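Local coordinates for uncharacterized protein (PDB 4GDZ) that is of unknown function but belongs to the DUF4251 family, folds as an antiparallel beta-sheet and carries a bound magnesium ion, at residues V54-G59 with F84-P89. Residues are numbered along the deposited sequence; the frame is centred on the assembly and turned at random.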
ATOM      1  N   VAL A  54      -8.503   8.863  -2.419  1.00 51.37           N
ATOM      2  CA  VAL A  54      -7.175   9.267  -2.787  1.00 51.40           C
ATOM      3  C   VAL A  54      -6.198   8.485  -1.914  1.00 51.53           C
ATOM      4  O   VAL A  54      -6.441   8.230  -0.711  1.00 52.23           O
ATOM      5  CB  VAL A  54      -6.993  10.811  -2.712  1.00 53.48           C
ATOM      6  CG1 VAL A  54      -7.353  11.346  -1.339  1.00 51.73           C
ATOM      7  CG2 VAL A  54      -5.557  11.181  -3.074  1.00 52.08           C
HETATM    8  N   MSE A  55      -5.111   8.049  -2.547  1.00 46.17           N
HETATM    9  CA  MSE A  55      -4.098   7.254  -1.905  1.00 49.72           C
HETATM   10  C   MSE A  55      -2.795   8.022  -1.745  1.00 53.13           C
HETATM   11  O   MSE A  55      -2.308   8.646  -2.691  1.00 49.18           O
HETATM   12  CB  MSE A  55      -3.876   5.981  -2.724  1.00 53.94           C
HETATM   13  CG  MSE A  55      -5.180   5.157  -2.870  1.00 57.20           C
HETATM   14 SE   MSE A  55      -5.023   3.783  -4.276  0.75 66.76          SE
HETATM   15  CE  MSE A  55      -3.236   2.997  -3.815  1.00 63.84           C
ATOM     16  N   PHE A  56      -2.237   7.982  -0.531  1.00 52.02           N
ATOM     17  CA  PHE A  56      -1.006   8.709  -0.203  1.00 51.35           C
ATOM     18  C   PHE A  56       0.208   7.778  -0.207  1.00 56.87           C
ATOM     19  O   PHE A  56       0.094   6.589   0.049  1.00 54.01           O
ATOM     20  CB  PHE A  56      -1.153   9.439   1.165  1.00 52.50           C
ATOM     21  CG  PHE A  56      -2.308  10.403   1.183  1.00 51.95           C
ATOM     22  CD1 PHE A  56      -2.183  11.671   0.627  1.00 53.17           C
ATOM     23  CD2 PHE A  56      -3.548  10.002   1.637  1.00 51.63           C
ATOM     24  CE1 PHE A  56      -3.267  12.534   0.574  1.00 53.46           C
ATOM     25  CE2 PHE A  56      -4.623  10.853   1.598  1.00 55.37           C
ATOM     26  CZ  PHE A  56      -4.497  12.120   1.055  1.00 52.79           C
ATOM     27  N   ARG A  57       1.376   8.368  -0.445  1.00 54.61           N
ATOM     28  CA  ARG A  57       2.657   7.640  -0.592  1.00 64.20           C
ATOM     29  C   ARG A  57       2.999   6.842   0.676  1.00 56.50           C
ATOM     30  O   ARG A  57       3.603   5.784   0.605  1.00 56.82           O
ATOM     31  CB  ARG A  57       3.783   8.664  -0.859  1.00 71.30           C
ATOM     32  CG  ARG A  57       4.778   8.350  -1.955  1.00104.41           C
ATOM     33  CD  ARG A  57       5.662   9.571  -2.215  1.00 94.79           C
ATOM     34  NE  ARG A  57       6.256  10.068  -0.974  1.00120.81           N
ATOM     35  CZ  ARG A  57       7.157  11.044  -0.896  1.00128.38           C
ATOM     36  NH1 ARG A  57       7.608  11.646  -1.992  1.00114.76           N
ATOM     37  NH2 ARG A  57       7.617  11.411   0.292  1.00129.64           N
ATOM     38  N   ASN A  58       2.618   7.357   1.844  1.00 51.33           N
ATOM     39  CA  ASN A  58       2.902   6.661   3.087  1.00 52.65           C
ATOM     40  C   ASN A  58       1.997   5.433   3.389  1.00 55.73           C
ATOM     41  O   ASN A  58       2.189   4.738   4.426  1.00 54.48           O
ATOM     42  CB  ASN A  58       2.906   7.658   4.270  1.00 57.06           C
ATOM     43  CG  ASN A  58       1.583   8.398   4.427  1.00 60.82           C
ATOM     44  OD1 ASN A  58       0.540   7.970   3.914  1.00 57.16           O
ATOM     45  ND2 ASN A  58       1.616   9.508   5.154  1.00 57.22           N
ATOM     46  N   GLY A  59       1.021   5.169   2.505  1.00 56.08           N
ATOM     47  CA  GLY A  59       0.103   4.015   2.686  1.00 54.77           C
ATOM     48  C   GLY A  59      -1.270   4.464   3.209  1.00 58.55           C
ATOM     49  O   GLY A  59      -2.210   3.676   3.269  1.00 58.86           O
ATOM     50  N   PHE A  84      -9.964  17.178  -4.531  1.00 47.33           N
ATOM     51  CA  PHE A  84     -10.110  16.662  -3.158  1.00 45.13           C
ATOM     52  C   PHE A  84      -9.590  17.705  -2.177  1.00 48.24           C
ATOM     53  O   PHE A  84      -8.622  18.445  -2.447  1.00 48.92           O
ATOM     54  CB  PHE A  84      -9.447  15.290  -2.993  1.00 48.16           C
ATOM     55  CG  PHE A  84      -7.995  15.247  -3.350  1.00 46.05           C
ATOM     56  CD1 PHE A  84      -7.011  15.531  -2.390  1.00 45.84           C
ATOM     57  CD2 PHE A  84      -7.586  14.869  -4.622  1.00 48.56           C
ATOM     58  CE1 PHE A  84      -5.680  15.456  -2.716  1.00 43.33           C
ATOM     59  CE2 PHE A  84      -6.245  14.820  -4.959  1.00 48.18           C
ATOM     60  CZ  PHE A  84      -5.285  15.127  -4.008  1.00 49.22           C
ATOM     61  N   ASN A  85     -10.282  17.783  -1.054  1.00 51.05           N
ATOM     62  CA  ASN A  85      -9.976  18.718  -0.030  1.00 48.31           C
ATOM     63  C   ASN A  85     -10.262  17.920   1.260  1.00 53.25           C
ATOM     64  O   ASN A  85     -11.367  17.877   1.701  1.00 51.73           O
ATOM     65  CB  ASN A  85     -10.906  19.958  -0.236  1.00 53.05           C
ATOM     66  CG  ASN A  85     -10.920  20.868   0.955  1.00 58.49           C
ATOM     67  OD1 ASN A  85     -10.054  20.776   1.785  1.00 67.05           O
ATOM     68  ND2 ASN A  85     -11.888  21.761   1.031  1.00 61.88           N
ATOM     69  N   THR A  86      -9.263  17.248   1.795  1.00 48.02           N
ATOM     70  CA  THR A  86      -9.448  16.170   2.793  1.00 51.68           C
ATOM     71  C   THR A  86      -8.869  16.558   4.153  1.00 53.68           C
ATOM     72  O   THR A  86      -8.205  17.572   4.288  1.00 49.68           O
ATOM     73  CB  THR A  86      -8.783  14.851   2.351  1.00 52.43           C
ATOM     74  OG1 THR A  86      -7.356  14.962   2.465  1.00 49.01           O
ATOM     75  CG2 THR A  86      -9.150  14.474   0.879  1.00 48.37           C
ATOM     76  N   VAL A  87      -9.126  15.717   5.143  1.00 49.01           N
ATOM     77  CA  VAL A  87      -8.650  15.910   6.504  1.00 47.51           C
ATOM     78  C   VAL A  87      -7.131  15.534   6.615  1.00 44.62           C
ATOM     79  O   VAL A  87      -6.494  15.813   7.638  1.00 51.26           O
ATOM     80  CB  VAL A  87      -9.570  15.156   7.491  1.00 51.17           C
ATOM     81  CG1 VAL A  87      -8.995  15.095   8.910  1.00 55.62           C
ATOM     82  CG2 VAL A  87     -10.953  15.848   7.544  1.00 55.54           C
ATOM     83  N   TYR A  88      -6.559  14.924   5.571  1.00 49.87           N
ATOM     84  CA  TYR A  88      -5.106  14.653   5.572  1.00 49.47           C
ATOM     85  C   TYR A  88      -4.392  16.040   5.676  1.00 46.69           C
ATOM     86  O   TYR A  88      -4.596  16.879   4.834  1.00 49.44           O
ATOM     87  CB  TYR A  88      -4.725  13.881   4.335  1.00 48.00           C
ATOM     88  CG  TYR A  88      -3.281  13.447   4.263  1.00 49.55           C
ATOM     89  CD1 TYR A  88      -2.271  14.368   3.960  1.00 52.67           C
ATOM     90  CD2 TYR A  88      -2.917  12.130   4.472  1.00 52.11           C
ATOM     91  CE1 TYR A  88      -0.929  13.983   3.902  1.00 57.40           C
ATOM     92  CE2 TYR A  88      -1.589  11.731   4.385  1.00 57.09           C
ATOM     93  CZ  TYR A  88      -0.598  12.653   4.103  1.00 60.83           C
ATOM     94  OH  TYR A  88       0.720  12.260   4.024  1.00 61.74           O
ATOM     95  N   PRO A  89      -3.657  16.291   6.767  1.00 45.68           N
ATOM     96  CA  PRO A  89      -3.214  17.670   7.020  1.00 48.17           C
ATOM     97  C   PRO A  89      -2.153  18.120   6.015  1.00 47.78           C
ATOM     98  O   PRO A  89      -1.372  17.291   5.515  1.00 49.61           O
ATOM     99  CB  PRO A  89      -2.596  17.601   8.399  1.00 51.18           C
ATOM    100  CG  PRO A  89      -3.048  16.329   8.997  1.00 55.59           C
ATOM    101  CD  PRO A  89      -3.283  15.391   7.870  1.00 48.53           C
TER
HETATM  102  O   HOH W   1       2.230  10.490   1.992  1.00 64.13           O
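With CG anti to its carbonyl carbon (chi1 -58°), Phe56 turns its ring toward Tyr88, whose own CG stands anti to the backbone N (chi1 -176°), and the two side chains meet from opposite directions. Their rings lie face to face, centroids 3.9 Å apart and planes inclined by only 13°. Tyr88 CD2 sits over the centre of the Phe56 ring, and Tyr88 CE2 comes within 3.5 Å of Phe56 CG. An alanine in place of Phe56 would probably cost Tyr88 this stacking partner and leave the two loops more loosely packed. At the far end of the tyrosine, its OH shares a water, which accepts from the backbone N of Asn58 at 3.2 Å; Asn58 OD1 is taken by Gln60 N. Further back, Val54 CG2 lies over one face of the Phe84 ring, 4.2 Å from its centroid, a CH-pi contact. Thr86 OG1, also hydrogen-bonded to Gly93 O, accepts from Tyr88 N at 3.2 Å, closing an ST turn that leads into the tyrosine, while Phe132 of the second subunit meets the Tyr88 ring edge-to-face. The stack thus joins the type I turn Phe56-Gly59, which links antiparallel strands 46-55 and 61-74, to that ST turn following strand 77-85, at one end of the beta-sheet.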